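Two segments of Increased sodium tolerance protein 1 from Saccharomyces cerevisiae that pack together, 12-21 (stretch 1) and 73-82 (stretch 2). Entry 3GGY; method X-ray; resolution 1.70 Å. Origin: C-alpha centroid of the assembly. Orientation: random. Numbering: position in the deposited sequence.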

ATOM      1  N   LEU A  12       7.978 -13.708  14.922  1.00 27.65           N
ATOM      2  CA  LEU A  12       7.859 -13.266  13.533  1.00 26.50           C
ATOM      3  C   LEU A  12       6.600 -13.853  12.901  1.00 26.87           C
ATOM      4  O   LEU A  12       5.856 -13.154  12.208  1.00 24.87           O
ATOM      5  CB  LEU A  12       9.094 -13.687  12.727  1.00 25.39           C
ATOM      6  CG  LEU A  12       9.113 -13.322  11.237  1.00 25.28           C
ATOM      7  CD1 LEU A  12       9.008 -11.812  11.065  1.00 22.43           C
ATOM      8  CD2 LEU A  12      10.394 -13.840  10.600  1.00 27.35           C
ATOM      9  N   LYS A  13       6.358 -15.137  13.148  1.00 24.87           N
ATOM     10  CA  LYS A  13       5.183 -15.796  12.597  1.00 25.64           C
ATOM     11  C   LYS A  13       3.926 -15.094  13.089  1.00 23.71           C
ATOM     12  O   LYS A  13       3.027 -14.794  12.305  1.00 23.12           O
ATOM     13  CB  LYS A  13       5.146 -17.269  13.014  1.00 27.03           C
ATOM     14  CG  LYS A  13       3.959 -18.035  12.444  1.00 30.62           C
ATOM     15  CD  LYS A  13       4.000 -19.512  12.821  1.00 33.00           C
ATOM     16  CE  LYS A  13       3.856 -19.714  14.324  1.00 36.42           C
ATOM     17  NZ  LYS A  13       3.884 -21.157  14.704  1.00 38.16           N
ATOM     18  N   THR A  14       3.876 -14.832  14.393  1.00 24.12           N
ATOM     19  CA  THR A  14       2.738 -14.158  15.007  1.00 25.25           C
ATOM     20  C   THR A  14       2.532 -12.788  14.372  1.00 24.72           C
ATOM     21  O   THR A  14       1.406 -12.388  14.069  1.00 23.43           O
ATOM     22  CB  THR A  14       2.958 -13.947  16.520  1.00 27.84           C
ATOM     23  OG1 THR A  14       3.123 -15.214  17.164  1.00 30.88           O
ATOM     24  CG2 THR A  14       1.771 -13.223  17.138  1.00 28.95           C
ATOM     25  N   CYS A  15       3.633 -12.070  14.182  1.00 22.27           N
ATOM     26  CA  CYS A  15       3.593 -10.740  13.593  1.00 20.41           C
ATOM     27  C   CYS A  15       3.063 -10.762  12.163  1.00 18.04           C
ATOM     28  O   CYS A  15       2.149 -10.014  11.820  1.00 16.43           O
ATOM     29  CB  CYS A  15       4.992 -10.119  13.615  1.00 21.55           C
ATOM     30  SG  CYS A  15       5.080  -8.473  12.865  1.00 22.64           S
ATOM     31  N   LEU A  16       3.639 -11.625  11.334  1.00 17.40           N
ATOM     32  CA  LEU A  16       3.226 -11.727   9.941  1.00 17.67           C
ATOM     33  C   LEU A  16       1.759 -12.125   9.809  1.00 18.03           C
ATOM     34  O   LEU A  16       1.044 -11.594   8.963  1.00 16.56           O
ATOM     35  CB  LEU A  16       4.114 -12.726   9.200  1.00 17.84           C
ATOM     36  CG  LEU A  16       5.554 -12.262   8.951  1.00 16.65           C
ATOM     37  CD1 LEU A  16       6.391 -13.411   8.421  1.00 17.02           C
ATOM     38  CD2 LEU A  16       5.553 -11.107   7.955  1.00 18.90           C
ATOM     39  N   LYS A  17       1.306 -13.048  10.651  1.00 18.93           N
ATOM     40  CA  LYS A  17      -0.087 -13.472  10.584  1.00 20.11           C
ATOM     41  C   LYS A  17      -1.036 -12.323  10.906  1.00 19.59           C
ATOM     42  O   LYS A  17      -2.072 -12.167  10.257  1.00 20.38           O
ATOM     43  CB  LYS A  17      -0.339 -14.645  11.540  1.00 21.44           C
ATOM     44  CG  LYS A  17       0.215 -15.966  11.033  1.00 24.85           C
ATOM     45  CD  LYS A  17      -0.125 -17.111  11.981  1.00 28.25           C
ATOM     46  CE  LYS A  17       0.400 -18.435  11.452  1.00 31.04           C
ATOM     47  NZ  LYS A  17      -0.225 -18.806  10.151  1.00 33.90           N
ATOM     48  N   MET A  18      -0.680 -11.519  11.902  1.00 19.61           N
ATOM     49  CA  MET A  18      -1.505 -10.384  12.295  1.00 20.91           C
ATOM     50  C   MET A  18      -1.462  -9.328  11.197  1.00 20.77           C
ATOM     51  O   MET A  18      -2.478  -8.706  10.882  1.00 19.27           O
ATOM     52  CB  MET A  18      -1.004  -9.787  13.613  1.00 24.51           C
ATOM     53  CG  MET A  18      -1.818  -8.607  14.129  1.00 30.82           C
ATOM     54  SD  MET A  18      -3.409  -9.047  14.873  1.00 40.19           S
ATOM     55  CE  MET A  18      -4.525  -8.778  13.528  1.00 37.88           C
ATOM     56  N   CYS A  19      -0.286  -9.115  10.613  1.00 18.43           N
ATOM     57  CA  CYS A  19      -0.177  -8.129   9.542  1.00 17.35           C
ATOM     58  C   CYS A  19      -1.074  -8.515   8.373  1.00 15.32           C
ATOM     59  O   CYS A  19      -1.733  -7.664   7.782  1.00 16.57           O
ATOM     60  CB  CYS A  19       1.267  -8.005   9.057  1.00 15.18           C
ATOM     61  SG  CYS A  19       2.324  -7.083  10.191  1.00 18.97           S
ATOM     62  N   ILE A  20      -1.102  -9.801   8.042  1.00 15.59           N
ATOM     63  CA  ILE A  20      -1.933 -10.273   6.942  1.00 15.87           C
ATOM     64  C   ILE A  20      -3.417 -10.037   7.228  1.00 17.48           C
ATOM     65  O   ILE A  20      -4.157  -9.574   6.360  1.00 16.96           O
ATOM     66  CB  ILE A  20      -1.681 -11.771   6.668  1.00 17.03           C
ATOM     67  CG1 ILE A  20      -0.269 -11.954   6.102  1.00 17.60           C
ATOM     68  CG2 ILE A  20      -2.715 -12.310   5.688  1.00 15.36           C
ATOM     69  CD1 ILE A  20       0.145 -13.396   5.926  1.00 17.22           C
ATOM     70  N   GLN A  21      -3.846 -10.340   8.446  1.00 17.55           N
ATOM     71  CA  GLN A  21      -5.244 -10.143   8.808  1.00 19.75           C
ATOM     72  C   GLN A  21      -5.620  -8.661   8.794  1.00 18.65           C
ATOM     73  O   GLN A  21      -6.688  -8.289   8.302  1.00 19.27           O
ATOM     74  CB  GLN A  21      -5.526 -10.747  10.182  1.00 23.09           C
ATOM     75  CG  GLN A  21      -5.458 -12.275  10.221  1.00 29.27           C
ATOM     76  CD  GLN A  21      -6.402 -12.944   9.227  1.00 31.93           C
ATOM     77  OE1 GLN A  21      -6.062 -13.141   8.056  1.00 32.80           O
ATOM     78  NE2 GLN A  21      -7.598 -13.291   9.690  1.00 33.76           N
ATOM     79  N   LEU A  73       1.447  -5.385  -0.290  1.00  8.36           N
ATOM     80  CA  LEU A  73       2.048  -5.662   1.007  1.00  8.10           C
ATOM     81  C   LEU A  73       1.521  -6.972   1.588  1.00  9.74           C
ATOM     82  O   LEU A  73       2.257  -7.706   2.255  1.00  9.71           O
ATOM     83  CB  LEU A  73       1.790  -4.501   1.976  1.00  8.55           C
ATOM     84  CG  LEU A  73       2.411  -3.157   1.575  1.00  7.69           C
ATOM     85  CD1 LEU A  73       2.063  -2.118   2.644  1.00  7.85           C
ATOM     86  CD2 LEU A  73       3.933  -3.293   1.422  1.00  9.21           C
ATOM     87  N   GLU A  74       0.249  -7.270   1.328  1.00  9.47           N
ATOM     88  CA  GLU A  74      -0.355  -8.503   1.820  1.00 11.98           C
ATOM     89  C   GLU A  74       0.398  -9.678   1.211  1.00 11.30           C
ATOM     90  O   GLU A  74       0.724 -10.640   1.901  1.00 12.75           O
ATOM     91  CB  GLU A  74      -1.829  -8.593   1.414  1.00 11.22           C
ATOM     92  CG  GLU A  74      -2.533  -9.831   1.967  1.00 19.17           C
ATOM     93  CD  GLU A  74      -3.819 -10.173   1.229  1.00 23.32           C
ATOM     94  OE1 GLU A  74      -4.495  -9.246   0.733  1.00 24.61           O
ATOM     95  OE2 GLU A  74      -4.160 -11.375   1.158  1.00 24.85           O
ATOM     96  N   LEU A  75       0.663  -9.594  -0.092  1.00 12.62           N
ATOM     97  CA  LEU A  75       1.386 -10.649  -0.785  1.00 13.87           C
ATOM     98  C   LEU A  75       2.794 -10.801  -0.231  1.00 14.19           C
ATOM     99  O   LEU A  75       3.276 -11.918  -0.076  1.00 14.99           O
ATOM    100  CB  LEU A  75       1.442 -10.375  -2.292  1.00 14.23           C
ATOM    101  CG  LEU A  75       0.132 -10.548  -3.059  1.00 18.97           C
ATOM    102  CD1 LEU A  75       0.439 -10.511  -4.547  1.00 22.86           C
ATOM    103  CD2 LEU A  75      -0.530 -11.874  -2.691  1.00 20.25           C
ATOM    104  N   TYR A  76       3.457  -9.683   0.073  1.00 13.24           N
ATOM    105  CA  TYR A  76       4.803  -9.764   0.628  1.00 13.26           C
ATOM    106  C   TYR A  76       4.775 -10.458   1.985  1.00 12.88           C
ATOM    107  O   TYR A  76       5.678 -11.223   2.322  1.00 14.47           O
ATOM    108  CB  TYR A  76       5.429  -8.369   0.789  1.00 11.61           C
ATOM    109  CG  TYR A  76       5.966  -7.751  -0.489  1.00 11.74           C
ATOM    110  CD1 TYR A  76       6.646  -8.519  -1.435  1.00 13.51           C
ATOM    111  CD2 TYR A  76       5.846  -6.378  -0.721  1.00 11.32           C
ATOM    112  CE1 TYR A  76       7.192  -7.940  -2.578  1.00 14.72           C
ATOM    113  CE2 TYR A  76       6.391  -5.789  -1.855  1.00 13.57           C
ATOM    114  CZ  TYR A  76       7.063  -6.573  -2.781  1.00 15.00           C
ATOM    115  OH  TYR A  76       7.606  -5.985  -3.898  1.00 18.07           O
ATOM    116  N   CYS A  77       3.746 -10.178   2.779  1.00 11.67           N
ATOM    117  CA  CYS A  77       3.617 -10.802   4.090  1.00 12.66           C
ATOM    118  C   CYS A  77       3.424 -12.304   3.957  1.00 14.58           C
ATOM    119  O   CYS A  77       3.995 -13.079   4.720  1.00 15.23           O
ATOM    120  CB  CYS A  77       2.428 -10.227   4.853  1.00 12.65           C
ATOM    121  SG  CYS A  77       2.751  -8.612   5.579  1.00 15.16           S
ATOM    122  N   GLU A  78       2.601 -12.708   2.997  1.00 14.87           N
ATOM    123  CA  GLU A  78       2.345 -14.128   2.788  1.00 18.87           C
ATOM    124  C   GLU A  78       3.619 -14.835   2.344  1.00 19.83           C
ATOM    125  O   GLU A  78       3.884 -15.969   2.754  1.00 19.67           O
ATOM    126  CB  GLU A  78       1.224 -14.309   1.762  1.00 19.64           C
ATOM    127  CG  GLU A  78      -0.066 -13.632   2.204  1.00 24.00           C
ATOM    128  CD  GLU A  78      -1.201 -13.801   1.218  1.00 28.17           C
ATOM    129  OE1 GLU A  78      -0.968 -13.616   0.006  1.00 31.26           O
ATOM    130  OE2 GLU A  78      -2.331 -14.107   1.657  1.00 32.85           O
ATOM    131  N   LEU A  79       4.413 -14.153   1.526  1.00 19.80           N
ATOM    132  CA  LEU A  79       5.672 -14.708   1.038  1.00 18.92           C
ATOM    133  C   LEU A  79       6.601 -14.988   2.212  1.00 20.43           C
ATOM    134  O   LEU A  79       7.121 -16.099   2.359  1.00 20.79           O
ATOM    135  CB  LEU A  79       6.333 -13.729   0.063  1.00 19.40           C
ATOM    136  CG  LEU A  79       7.692 -14.116  -0.530  1.00 19.24           C
ATOM    137  CD1 LEU A  79       7.958 -13.270  -1.760  1.00 20.97           C
ATOM    138  CD2 LEU A  79       8.799 -13.931   0.497  1.00 21.44           C
ATOM    139  N   LEU A  80       6.806 -13.977   3.052  1.00 18.77           N
ATOM    140  CA  LEU A  80       7.669 -14.112   4.217  1.00 19.47           C
ATOM    141  C   LEU A  80       7.142 -15.160   5.192  1.00 20.17           C
ATOM    142  O   LEU A  80       7.919 -15.872   5.829  1.00 19.69           O
ATOM    143  CB  LEU A  80       7.795 -12.768   4.938  1.00 19.60           C
ATOM    144  CG  LEU A  80       8.503 -11.658   4.163  1.00 19.57           C
ATOM    145  CD1 LEU A  80       8.489 -10.370   4.981  1.00 18.21           C
ATOM    146  CD2 LEU A  80       9.934 -12.086   3.861  1.00 19.48           C
ATOM    147  N   LEU A  81       5.822 -15.248   5.311  1.00 19.37           N
ATOM    148  CA  LEU A  81       5.215 -16.205   6.228  1.00 20.62           C
ATOM    149  C   LEU A  81       5.550 -17.634   5.832  1.00 22.29           C
ATOM    150  O   LEU A  81       5.799 -18.482   6.690  1.00 23.05           O
ATOM    151  CB  LEU A  81       3.696 -16.035   6.255  1.00 21.18           C
ATOM    152  CG  LEU A  81       2.950 -16.995   7.192  1.00 22.07           C
ATOM    153  CD1 LEU A  81       3.439 -16.799   8.621  1.00 21.87           C
ATOM    154  CD2 LEU A  81       1.449 -16.743   7.102  1.00 21.50           C
ATOM    155  N   ALA A  82       5.560 -17.893   4.530  1.00 23.57           N
ATOM    156  CA  ALA A  82       5.857 -19.227   4.019  1.00 27.58           C
ATOM    157  C   ALA A  82       7.342 -19.576   4.088  1.00 29.16           C
ATOM    158  O   ALA A  82       7.711 -20.751   4.014  1.00 29.96           O
ATOM    159  CB  ALA A  82       5.363 -19.352   2.586  1.00 27.10           C
TER

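Residues 12-21 and 73-82 are both helical and run nearly antiparallel, with 154° between their N-to-C directions and axes that approach to 9.2 Å. The backbones come nearest where Ile-20 faces Glu-74 (CA to CA 5.6 Å) and where Leu-16 faces Cys-77 (CA to CA 5.9 Å). Together the two surfaces bury 460 Å². No hydrogen bond crosses between them: the backbone amides within each stretch are largely engaged in their own i to i+4 bonds, such as Ile-20 N to Leu-16 O (2.9 Å) and Leu-81 N to Cys-77 O (2.9 Å), and the contact is left to apolar packing.

The packing includes a knob-into-hole arrangement, in which the side chain of Leu-81 sits among Lys-13, Leu-16, Lys-17 and Ile-20. With chi1 t and chi2 p, its two methyls reach different parts of the hole. Leu-81 CD1 lies 4.2 Å from Leu-16 CB and 4.1 Å from Lys-13 CG, while Leu-81 CD2 lies 3.8 Å from Ile-20 CD1. A branched aliphatic side chain suits this place because it can meet several neighbours at once.

Ile-20 and Cys-77 form the tightest contact, Ile-20 CG1 lying 3.4 Å from Cys-77 CB. The CA-to-CB bond of Ile-20 points sideways, but its m, t conformation brings the end of the chain nearer the second helix, where CD1 also reaches Glu-78 CG at 3.7 Å. The small side chain of Cys-77 points toward the first helix and fits where the backbones are close. Cys-77 SG packs against Cys-19 CB (3.8 Å), with Leu-16 CD2 farther off at 4.4 Å.

Leu-16, also pointing toward its partner helix, spans more than one turn of it. Leu-16 CD2 lies 4.1 Å from both Cys-77 O and Leu-80 CB, and Leu-16 CD1 lies 3.8 Å from Leu-80 CB and 3.7 Å from Leu-81 N. These are van der Waals contacts, suited to a buried leucine.

Charged residues flank the apolar packing and contribute largely through their methylenes. Glu-74 CG lies 4.5 Å from Ile-20 CG2, and both carboxylate oxygens of Glu-74, like OE2 of Glu-78, are hydrogen-bonded elsewhere in the structure. Lys-13 offers its CG to Leu-81, but the end of its chain leads away, keeping the ammonium group out of the hole. Lys-17 starts away from the second helix and then extends nearer, placing NZ 4.0 Å from Leu-81 CD2 at the exposed margin.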